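Inositol-3-phosphate synthase (Caenorhabditis elegans, PDB 1VKO) belongs to the myo-inositol-1-phosphate synthase family and binds nicotinamide-adenine-dinucleotide on a Rossmann-type domain. Local coordinates at residues S157-N165 with G208-P216; L447-A458 with L476-K484. All coordinates share one frame; numbering follows the deposited sequence.

Contact 1 (S157-N165 with G208-P216); sequences SGWDISDSN and GDRANNVIP. With NAD (nicotinamide-adenine-dinucleotide), chain G.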
loop_
_atom_site.group_PDB
_atom_site.type_symbol
_atom_site.label_atom_id
_atom_site.label_comp_id
_atom_site.label_asym_id
_atom_site.label_seq_id
_atom_site.Cartn_x
_atom_site.Cartn_y
_atom_site.Cartn_z
ATOM N N SER A 157 -0.191 -22.479 -34.685
ATOM C CA SER A 157 -0.109 -21.428 -35.674
ATOM C C SER A 157 -1.158 -20.333 -35.321
ATOM O O SER A 157 -1.664 -20.285 -34.185
ATOM C CB SER A 157 -0.407 -22.010 -37.046
ATOM O OG SER A 157 -0.208 -21.025 -38.042
ATOM N N GLY A 158 -1.460 -19.472 -36.287
ATOM C CA GLY A 158 -2.520 -18.530 -36.181
ATOM C C GLY A 158 -2.336 -17.310 -37.046
ATOM O O GLY A 158 -1.573 -17.332 -38.011
ATOM N N TRP A 159 -3.046 -16.234 -36.682
ATOM C CA TRP A 159 -3.135 -15.060 -37.542
ATOM C C TRP A 159 -2.788 -13.751 -36.855
ATOM O O TRP A 159 -3.001 -13.589 -35.659
ATOM C CB TRP A 159 -4.534 -14.918 -38.064
ATOM C CG TRP A 159 -5.105 -16.111 -38.761
ATOM C CD1 TRP A 159 -5.121 -16.352 -40.111
ATOM C CD2 TRP A 159 -5.814 -17.190 -38.149
ATOM N NE1 TRP A 159 -5.771 -17.537 -40.361
ATOM C CE2 TRP A 159 -6.203 -18.074 -39.179
ATOM C CE3 TRP A 159 -6.133 -17.524 -36.823
ATOM C CZ2 TRP A 159 -6.922 -19.253 -38.925
ATOM C CZ3 TRP A 159 -6.869 -18.660 -36.576
ATOM C CH2 TRP A 159 -7.246 -19.526 -37.625
ATOM N N ASP A 160 -2.296 -12.797 -37.624
ATOM C CA ASP A 160 -2.095 -11.488 -37.074
ATOM C C ASP A 160 -2.145 -10.429 -38.136
ATOM O O ASP A 160 -1.549 -10.611 -39.181
ATOM C CB ASP A 160 -0.779 -11.399 -36.328
ATOM C CG ASP A 160 -0.839 -10.401 -35.158
ATOM O OD1 ASP A 160 -1.147 -9.231 -35.383
ATOM O OD2 ASP A 160 -0.617 -10.714 -33.980
ATOM N N ILE A 161 -2.855 -9.327 -37.857
ATOM C CA ILE A 161 -2.869 -8.168 -38.754
ATOM C C ILE A 161 -1.462 -7.548 -38.920
ATOM O O ILE A 161 -1.227 -6.777 -39.850
ATOM C CB ILE A 161 -3.887 -7.110 -38.296
ATOM C CG1 ILE A 161 -3.498 -6.529 -36.921
ATOM C CG2 ILE A 161 -5.318 -7.708 -38.289
ATOM C CD1 ILE A 161 -4.344 -5.283 -36.437
ATOM N N SER A 162 -0.531 -7.898 -38.033
ATOM C CA SER A 162 0.871 -7.454 -38.149
ATOM C C SER A 162 1.750 -8.581 -38.666
ATOM O O SER A 162 1.708 -9.694 -38.130
ATOM C CB SER A 162 1.423 -7.023 -36.800
ATOM O OG SER A 162 2.790 -6.665 -36.979
ATOM N N ASP A 163 2.567 -8.313 -39.675
ATOM C CA ASP A 163 3.338 -9.419 -40.273
ATOM C C ASP A 163 4.653 -9.762 -39.567
ATOM O O ASP A 163 5.345 -10.726 -39.969
ATOM C CB ASP A 163 3.552 -9.220 -41.786
ATOM C CG ASP A 163 4.493 -8.093 -42.095
ATOM O OD1 ASP A 163 4.774 -7.279 -41.185
ATOM O OD2 ASP A 163 5.001 -7.943 -43.221
ATOM N N SER A 164 5.007 -8.978 -38.538
ATOM C CA SER A 164 6.197 -9.221 -37.729
ATOM C C SER A 164 6.320 -10.678 -37.347
ATOM O O SER A 164 5.331 -11.293 -36.911
ATOM C CB SER A 164 6.154 -8.385 -36.461
ATOM O OG SER A 164 6.125 -7.010 -36.791
ATOM N N ASN A 165 7.522 -11.226 -37.505
ATOM C CA ASN A 165 7.801 -12.617 -37.126
ATOM C C ASN A 165 7.919 -12.697 -35.608
ATOM O O ASN A 165 8.229 -11.705 -34.958
ATOM C CB ASN A 165 9.113 -13.111 -37.767
ATOM C CG ASN A 165 10.316 -12.342 -37.271
ATOM O OD1 ASN A 165 10.779 -12.542 -36.129
ATOM N ND2 ASN A 165 10.804 -11.418 -38.094
ATOM N N GLY A 208 -4.224 1.264 -36.530
ATOM C CA GLY A 208 -4.179 1.374 -38.002
ATOM C C GLY A 208 -2.794 1.159 -38.579
ATOM O O GLY A 208 -2.612 0.316 -39.456
ATOM N N ASP A 209 -1.837 1.941 -38.070
ATOM C CA ASP A 209 -0.385 1.773 -38.288
ATOM C C ASP A 209 0.154 0.324 -38.262
ATOM O O ASP A 209 1.071 -0.010 -39.024
ATOM C CB ASP A 209 0.401 2.578 -37.223
ATOM C CG ASP A 209 0.893 3.936 -37.725
ATOM O OD1 ASP A 209 0.960 4.142 -38.964
ATOM O OD2 ASP A 209 1.259 4.849 -36.938
ATOM N N ARG A 210 -0.389 -0.509 -37.372
ATOM C CA ARG A 210 0.138 -1.858 -37.130
ATOM C C ARG A 210 -0.359 -2.882 -38.161
ATOM O O ARG A 210 0.234 -3.953 -38.334
ATOM C CB ARG A 210 -0.225 -2.300 -35.703
ATOM C CG ARG A 210 0.196 -3.699 -35.289
ATOM C CD ARG A 210 -0.534 -4.220 -34.063
ATOM N NE ARG A 210 0.253 -3.990 -32.859
ATOM C CZ ARG A 210 1.099 -4.863 -32.322
ATOM N NH1 ARG A 210 1.275 -6.061 -32.881
ATOM N NH2 ARG A 210 1.765 -4.531 -31.215
ATOM N N ALA A 211 -1.430 -2.535 -38.860
ATOM C CA ALA A 211 -2.146 -3.488 -39.678
ATOM C C ALA A 211 -1.624 -3.512 -41.112
ATOM O O ALA A 211 -2.087 -2.731 -41.953
ATOM C CB ALA A 211 -3.635 -3.180 -39.633
ATOM N N ASN A 212 -0.647 -4.396 -41.373
ATOM C CA ASN A 212 -0.037 -4.520 -42.670
ATOM C C ASN A 212 -0.083 -5.955 -43.220
ATOM O O ASN A 212 0.609 -6.278 -44.172
ATOM C CB ASN A 212 1.401 -4.013 -42.595
ATOM C CG ASN A 212 2.375 -5.027 -41.973
ATOM O OD1 ASN A 212 1.979 -6.048 -41.393
ATOM N ND2 ASN A 212 3.659 -4.746 -42.111
ATOM N N ASN A 213 -0.896 -6.801 -42.595
ATOM C CA ASN A 213 -1.021 -8.231 -42.900
ATOM C C ASN A 213 -2.520 -8.577 -42.911
ATOM O O ASN A 213 -2.985 -9.332 -42.064
ATOM C CB ASN A 213 -0.307 -9.037 -41.800
ATOM C CG ASN A 213 0.085 -10.435 -42.221
ATOM O OD1 ASN A 213 0.365 -10.691 -43.384
ATOM N ND2 ASN A 213 0.136 -11.357 -41.251
ATOM N N VAL A 214 -3.280 -8.006 -43.853
ATOM C CA VAL A 214 -4.733 -8.233 -43.912
ATOM C C VAL A 214 -5.269 -8.881 -45.190
ATOM O O VAL A 214 -4.797 -8.593 -46.288
ATOM C CB VAL A 214 -5.573 -6.950 -43.521
ATOM C CG1 VAL A 214 -4.768 -6.005 -42.625
ATOM C CG2 VAL A 214 -6.116 -6.227 -44.711
ATOM N N ILE A 215 -6.262 -9.755 -45.022
ATOM C CA ILE A 215 -6.970 -10.391 -46.145
ATOM C C ILE A 215 -7.611 -9.283 -46.994
ATOM O O ILE A 215 -8.333 -8.469 -46.443
ATOM C CB ILE A 215 -8.130 -11.346 -45.623
ATOM C CG1 ILE A 215 -7.721 -12.257 -44.449
ATOM C CG2 ILE A 215 -8.748 -12.141 -46.752
ATOM C CD1 ILE A 215 -6.601 -13.142 -44.708
ATOM N N PRO A 216 -7.382 -9.242 -48.315
ATOM C CA PRO A 216 -7.980 -8.193 -49.176
ATOM C C PRO A 216 -9.527 -8.215 -49.193
ATOM O O PRO A 216 -10.134 -9.176 -48.728
ATOM C CB PRO A 216 -7.432 -8.535 -50.554
ATOM C CG PRO A 216 -6.191 -9.337 -50.305
ATOM C CD PRO A 216 -6.530 -10.161 -49.094
HETATM P PA NAD G . -1.370 -7.445 -27.748
HETATM O O1A NAD G . -1.609 -6.166 -28.395
HETATM O O2A NAD G . 0.063 -7.547 -27.423
HETATM O O5B NAD G . -1.892 -8.576 -28.729
HETATM C C5B NAD G . -2.849 -8.280 -29.702
HETATM C C4B NAD G . -2.326 -8.801 -31.027
HETATM O O4B NAD G . -3.430 -9.131 -31.840
HETATM C C3B NAD G . -1.531 -7.770 -31.776
HETATM O O3B NAD G . -0.515 -8.518 -32.425
HETATM C C2B NAD G . -2.433 -7.262 -32.865
HETATM O O2B NAD G . -1.602 -7.194 -34.022
HETATM C C1B NAD G . -3.397 -8.430 -33.049
HETATM N N9A NAD G . -4.750 -8.192 -33.613
HETATM C C8A NAD G . -5.608 -7.149 -33.435
HETATM N N7A NAD G . -6.713 -7.378 -34.179
HETATM C C5A NAD G . -6.602 -8.543 -34.844
HETATM C C6A NAD G . -7.416 -9.229 -35.763
HETATM N N6A NAD G . -8.584 -8.751 -36.221
HETATM N N1A NAD G . -6.965 -10.415 -36.282
HETATM C C2A NAD G . -5.738 -10.905 -35.940
HETATM N N3A NAD G . -4.952 -10.204 -35.084
HETATM C C4A NAD G . -5.358 -9.046 -34.521
HETATM O O3 NAD G . -2.299 -7.646 -26.434
HETATM P PN NAD G . -2.081 -8.909 -25.489
HETATM O O1N NAD G . -1.460 -9.974 -26.320
HETATM O O2N NAD G . -1.387 -8.442 -24.287
HETATM O O5D NAD G . -3.564 -9.481 -25.165
HETATM C C5D NAD G . -4.515 -9.671 -26.199
HETATM C C4D NAD G . -5.977 -9.700 -25.717
HETATM O O4D NAD G . -6.109 -10.538 -24.595
HETATM C C3D NAD G . -6.531 -8.331 -25.306
HETATM O O3D NAD G . -7.850 -8.227 -25.764
HETATM C C2D NAD G . -6.646 -8.438 -23.807
HETATM O O2D NAD G . -7.698 -7.687 -23.222
HETATM C C1D NAD G . -6.937 -9.905 -23.644
HETATM N N1N NAD G . -6.659 -10.205 -22.244
HETATM C C2N NAD G . -5.400 -10.054 -21.754
HETATM C C3N NAD G . -5.170 -10.316 -20.422
HETATM C C7N NAD G . -3.752 -10.509 -20.036
HETATM O O7N NAD G . -2.809 -10.285 -21.067
HETATM N N7N NAD G . -3.441 -10.893 -18.791
HETATM C C4N NAD G . -6.208 -10.751 -19.575
HETATM C C5N NAD G . -7.480 -10.878 -20.087
HETATM C C6N NAD G . -7.705 -10.591 -21.443
#
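D163 and N212 meet at about a right angle, carboxylate and amide planes 86° apart, in the loop beyond the second strand of a Rossmann fold, where the adenosine ribose of NAD is bound. N212 OD1 takes the backbone N of D163 in its carbonyl plane at 2.9 Å, while its ND2 makes a weak bond to D163 OD1. Turning D163 CG in between the backbone N and carbonyl carbon (chi1 70°) brings the carboxylate to that amide. Next along, N213 reaches the residue just past the strand end with its amide: ND2 gives to D160 O at 2.8 Å, nearly in line with the C=O, and also bonds P193 O. The carbonyl of I161 adds two weak bonds, from the backbone N atoms of N212 and N213.

These bonds grip the backbone of D160 and I161, the residues whose side chains meet the cofactor. NAD O3B donates to D160 OD2 at 2.7 Å, and OD2 also receives G85 N; OD1 accepts from S162 N at 3.0 Å, closing an Asx turn that helps fix the carboxylate's rotation, and lies so close to NAD O2B that the length of that bond is doubtful. I161 lies over one face of the adenine, CG2 3.6 Å from NAD C6A and CD1 3.8 Å from NAD C8A. On its protein side, CD1 touches A211 CB.

R210 packs its CG on S162 CB, whose OG bonds R172, and bends at chi3 to bring one guanidinium face over NAD C3B. Its NH1 makes a weak bond to NAD O2B, 3.3 Å away.

Contact 2 (L447-A458 with L476-K484); sequences LIYDLAILTELA and LSILSLLLK. With POP (pyrophosphate 2-), chain H.
The carbonyl of L451, whose side chain packs on L482, is approached from both faces of its plane: T455 N comes from one and T455 OG1, 2.9 Å from L451 O, from the other. The second bond is an ordinary way for a threonine to satisfy its hydroxyl inside an alpha helix, here helix 440-458, which runs antiparallel to the 3-10 segment 477-482. D450 sets its CB against L482 and turns its carboxylate elsewhere, where OD1 takes S119 OG and T121 OG1 and OD2 takes V120 N.

No hydrogen bond crosses between the two segments; the contact is apolar and carried mainly by leucines. L451 and L482 run past one another, with L451 CD2 3.7 Å from L482 CB, and the same methyl also leans on the isobutyl group of L483. L454 straddles two neighbours: its CB lies 3.5 Å from L479 CD2 and its CD1 3.7 Å from L482 CD2. With CG beside its backbone N (chi1 -62°), L479 sets CD1 against T455 OG1 and L451 CD2, and CD2 against L454. At the far end, A458 CB meets L476 CD1 at 3.5 Å. I297 of the parallel sheet adds to this core, touching L451, T455 and L479.

Beyond L483 the chain enters the ligand site, where K484 bends at chi4 and its NZ bonds pyrophosphate O5 at 2.6 Å and the bridging O at 2.9 Å.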
loop_
_atom_site.group_PDB
_atom_site.type_symbol
_atom_site.label_atom_id
_atom_site.label_comp_id
_atom_site.label_asym_id
_atom_site.label_seq_id
_atom_site.Cartn_x
_atom_site.Cartn_y
_atom_site.Cartn_z
ATOM N N LEU A 447 -2.696 -19.647 -19.052
ATOM C CA LEU A 447 -4.155 -19.788 -19.110
ATOM C C LEU A 447 -4.584 -20.138 -20.519
ATOM O O LEU A 447 -5.604 -20.786 -20.744
ATOM C CB LEU A 447 -4.858 -18.500 -18.661
ATOM C CG LEU A 447 -5.203 -18.219 -17.190
ATOM C CD1 LEU A 447 -4.066 -18.485 -16.240
ATOM C CD2 LEU A 447 -5.677 -16.781 -17.028
ATOM N N ILE A 448 -3.811 -19.691 -21.485
ATOM C CA ILE A 448 -4.058 -20.108 -22.825
ATOM C C ILE A 448 -3.769 -21.608 -22.898
ATOM O O ILE A 448 -4.538 -22.337 -23.514
ATOM C CB ILE A 448 -3.214 -19.333 -23.818
ATOM C CG1 ILE A 448 -3.762 -17.902 -23.976
ATOM C CG2 ILE A 448 -3.216 -20.081 -25.177
ATOM C CD1 ILE A 448 -2.827 -16.963 -24.668
ATOM N N TYR A 449 -2.698 -22.084 -22.246
ATOM C CA TYR A 449 -2.416 -23.517 -22.296
ATOM C C TYR A 449 -3.519 -24.270 -21.576
ATOM O O TYR A 449 -3.943 -25.288 -22.058
ATOM C CB TYR A 449 -1.062 -23.929 -21.715
ATOM C CG TYR A 449 0.139 -23.199 -22.205
ATOM C CD1 TYR A 449 0.284 -22.841 -23.531
ATOM C CD2 TYR A 449 1.156 -22.874 -21.317
ATOM C CE1 TYR A 449 1.434 -22.175 -23.974
ATOM C CE2 TYR A 449 2.302 -22.217 -21.736
ATOM C CZ TYR A 449 2.428 -21.878 -23.051
ATOM O OH TYR A 449 3.525 -21.169 -23.426
ATOM N N ASP A 450 -4.036 -23.749 -20.461
ATOM C CA ASP A 450 -5.076 -24.479 -19.750
ATOM C C ASP A 450 -6.383 -24.560 -20.515
ATOM O O ASP A 450 -7.063 -25.614 -20.491
ATOM C CB ASP A 450 -5.358 -23.885 -18.386
ATOM C CG ASP A 450 -4.159 -23.955 -17.437
ATOM O OD1 ASP A 450 -3.455 -24.998 -17.425
ATOM O OD2 ASP A 450 -3.873 -23.015 -16.644
ATOM N N LEU A 451 -6.780 -23.460 -21.161
ATOM C CA LEU A 451 -8.058 -23.471 -21.897
ATOM C C LEU A 451 -7.988 -24.519 -23.029
ATOM O O LEU A 451 -8.865 -25.377 -23.179
ATOM C CB LEU A 451 -8.409 -22.080 -22.428
ATOM C CG LEU A 451 -8.764 -20.982 -21.410
ATOM C CD1 LEU A 451 -8.393 -19.626 -21.989
ATOM C CD2 LEU A 451 -10.235 -21.009 -21.000
ATOM N N ALA A 452 -6.922 -24.470 -23.810
ATOM C CA ALA A 452 -6.771 -25.431 -24.878
ATOM C C ALA A 452 -6.868 -26.835 -24.261
ATOM O O ALA A 452 -7.567 -27.712 -24.794
ATOM C CB ALA A 452 -5.434 -25.223 -25.605
ATOM N N ILE A 453 -6.208 -27.029 -23.119
ATOM C CA ILE A 453 -5.932 -28.371 -22.625
ATOM C C ILE A 453 -7.206 -28.979 -22.042
ATOM O O ILE A 453 -7.537 -30.139 -22.286
ATOM C CB ILE A 453 -4.710 -28.353 -21.670
ATOM C CG1 ILE A 453 -3.417 -28.251 -22.504
ATOM C CG2 ILE A 453 -4.667 -29.580 -20.747
ATOM C CD1 ILE A 453 -2.162 -28.036 -21.700
ATOM N N LEU A 454 -7.957 -28.186 -21.310
ATOM C CA LEU A 454 -9.212 -28.672 -20.785
ATOM C C LEU A 454 -10.235 -28.906 -21.887
ATOM O O LEU A 454 -11.129 -29.749 -21.730
ATOM C CB LEU A 454 -9.751 -27.689 -19.744
ATOM C CG LEU A 454 -8.851 -27.631 -18.528
ATOM C CD1 LEU A 454 -9.118 -26.398 -17.741
ATOM C CD2 LEU A 454 -8.926 -28.916 -17.651
ATOM N N THR A 455 -10.115 -28.169 -23.002
ATOM C CA THR A 455 -11.016 -28.367 -24.140
ATOM C C THR A 455 -10.808 -29.725 -24.820
ATOM O O THR A 455 -11.771 -30.453 -25.046
ATOM C CB THR A 455 -10.898 -27.236 -25.158
ATOM O OG1 THR A 455 -11.336 -26.012 -24.560
ATOM C CG2 THR A 455 -11.905 -27.449 -26.298
ATOM N N GLU A 456 -9.553 -30.050 -25.136
ATOM C CA GLU A 456 -9.220 -31.338 -25.740
ATOM C C GLU A 456 -9.645 -32.481 -24.830
ATOM O O GLU A 456 -10.089 -33.527 -25.307
ATOM C CB GLU A 456 -7.725 -31.439 -26.027
ATOM C CG GLU A 456 -7.335 -32.568 -26.971
ATOM C CD GLU A 456 -7.366 -33.934 -26.320
ATOM O OE1 GLU A 456 -6.891 -34.047 -25.168
ATOM O OE2 GLU A 456 -7.854 -34.908 -26.959
ATOM N N LEU A 457 -9.497 -32.282 -23.521
ATOM C CA LEU A 457 -9.911 -33.277 -22.554
ATOM C C LEU A 457 -11.417 -33.427 -22.628
ATOM O O LEU A 457 -11.919 -34.544 -22.734
ATOM C CB LEU A 457 -9.462 -32.928 -21.130
ATOM C CG LEU A 457 -10.234 -33.685 -20.027
ATOM C CD1 LEU A 457 -9.959 -35.210 -20.070
ATOM C CD2 LEU A 457 -9.993 -33.124 -18.654
ATOM N N ALA A 458 -12.152 -32.322 -22.589
ATOM C CA ALA A 458 -13.607 -32.425 -22.665
ATOM C C ALA A 458 -14.048 -33.105 -23.982
ATOM O O ALA A 458 -15.095 -33.790 -24.038
ATOM C CB ALA A 458 -14.254 -31.058 -22.490
ATOM N N LEU A 476 -18.821 -24.752 -22.854
ATOM C CA LEU A 476 -18.187 -25.469 -21.782
ATOM C C LEU A 476 -17.742 -24.632 -20.621
ATOM O O LEU A 476 -16.600 -24.139 -20.558
ATOM C CB LEU A 476 -17.224 -26.588 -22.240
ATOM C CG LEU A 476 -15.738 -26.428 -22.510
ATOM C CD1 LEU A 476 -15.209 -27.717 -23.049
ATOM C CD2 LEU A 476 -15.569 -25.367 -23.506
ATOM N N SER A 477 -18.697 -24.478 -19.701
ATOM C CA SER A 477 -18.570 -23.651 -18.531
ATOM C C SER A 477 -17.535 -24.110 -17.514
ATOM O O SER A 477 -17.097 -23.306 -16.714
ATOM C CB SER A 477 -19.943 -23.459 -17.858
ATOM O OG SER A 477 -20.658 -24.680 -17.712
ATOM N N ILE A 478 -17.127 -25.372 -17.537
ATOM C CA ILE A 478 -16.045 -25.835 -16.660
ATOM C C ILE A 478 -14.743 -25.065 -16.850
ATOM O O ILE A 478 -13.813 -25.216 -16.044
ATOM C CB ILE A 478 -15.736 -27.365 -16.816
ATOM C CG1 ILE A 478 -15.353 -27.737 -18.261
ATOM C CG2 ILE A 478 -16.865 -28.217 -16.288
ATOM C CD1 ILE A 478 -14.606 -29.033 -18.328
ATOM N N LEU A 479 -14.681 -24.254 -17.905
ATOM C CA LEU A 479 -13.514 -23.406 -18.191
ATOM C C LEU A 479 -13.521 -22.087 -17.408
ATOM O O LEU A 479 -12.597 -21.278 -17.506
ATOM C CB LEU A 479 -13.446 -23.085 -19.696
ATOM C CG LEU A 479 -13.283 -24.227 -20.703
ATOM C CD1 LEU A 479 -13.086 -23.624 -22.077
ATOM C CD2 LEU A 479 -12.101 -25.106 -20.296
ATOM N N SER A 480 -14.570 -21.901 -16.627
ATOM C CA SER A 480 -14.843 -20.682 -15.878
ATOM C C SER A 480 -13.739 -20.178 -14.986
ATOM O O SER A 480 -13.585 -18.973 -14.834
ATOM C CB SER A 480 -16.069 -20.910 -14.997
ATOM O OG SER A 480 -17.164 -20.994 -15.839
ATOM N N LEU A 481 -13.003 -21.094 -14.359
ATOM C CA LEU A 481 -11.917 -20.696 -13.455
ATOM C C LEU A 481 -10.872 -19.899 -14.171
ATOM O O LEU A 481 -10.150 -19.130 -13.541
ATOM C CB LEU A 481 -11.282 -21.889 -12.709
ATOM C CG LEU A 481 -10.382 -22.909 -13.391
ATOM C CD1 LEU A 481 -9.595 -23.743 -12.329
ATOM C CD2 LEU A 481 -11.270 -23.782 -14.240
ATOM N N LEU A 482 -10.802 -20.082 -15.487
ATOM C CA LEU A 482 -9.832 -19.378 -16.293
ATOM C C LEU A 482 -10.370 -18.055 -16.848
ATOM O O LEU A 482 -9.623 -17.293 -17.469
ATOM C CB LEU A 482 -9.332 -20.277 -17.450
ATOM C CG LEU A 482 -8.401 -21.464 -17.156
ATOM C CD1 LEU A 482 -7.647 -21.269 -15.866
ATOM C CD2 LEU A 482 -9.135 -22.771 -17.118
ATOM N N LEU A 483 -11.656 -17.778 -16.620
ATOM C CA LEU A 483 -12.327 -16.711 -17.365
ATOM C C LEU A 483 -13.093 -15.760 -16.460
ATOM O O LEU A 483 -13.653 -16.199 -15.453
ATOM C CB LEU A 483 -13.256 -17.323 -18.421
ATOM C CG LEU A 483 -12.587 -18.149 -19.539
ATOM C CD1 LEU A 483 -13.640 -18.970 -20.264
ATOM C CD2 LEU A 483 -11.716 -17.310 -20.522
ATOM N N LYS A 484 -13.121 -14.478 -16.846
ATOM C CA LYS A 484 -13.656 -13.399 -16.028
ATOM C C LYS A 484 -15.142 -13.331 -16.099
ATOM O O LYS A 484 -15.799 -13.065 -15.084
ATOM C CB LYS A 484 -13.189 -12.052 -16.522
ATOM C CG LYS A 484 -11.936 -11.571 -15.906
ATOM C CD LYS A 484 -11.831 -10.063 -16.122
ATOM C CE LYS A 484 -10.372 -9.674 -16.090
ATOM N NZ LYS A 484 -9.635 -10.121 -17.321
HETATM P P1 POP H . -7.174 -9.207 -14.456
HETATM O O1 POP H . -7.304 -10.622 -13.913
HETATM O O2 POP H . -5.847 -8.618 -14.040
HETATM O O3 POP H . -8.292 -8.347 -13.887
HETATM O O POP H . -7.209 -9.257 -16.088
HETATM P P2 POP H . -7.090 -7.992 -17.111
HETATM O O4 POP H . -5.659 -7.950 -17.637
HETATM O O5 POP H . -8.097 -8.188 -18.236
HETATM O O6 POP H . -7.361 -6.610 -16.506
#

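In the fold
From the N terminus the chain first lays down antiparallel strands, then enters the parallel sheet with strand 77-82. Strand 154-159 adds the neighbouring edge, and contact 1 closes the excursion after it, bringing the chain back past helices 168-173 and 178-188 just before helix 220-238. Contact 2 opens much later, after the mixed sheet, and closes a short loop through strands 461-464 and 469-470, tying helix 440-458 to the segment before helix 498-513. The two follow in series, neither nested nor crossed, with centres 27 Å apart. NAD spans the gap: its adenosine end sits at contact 1, and it also touches K484 of contact 2.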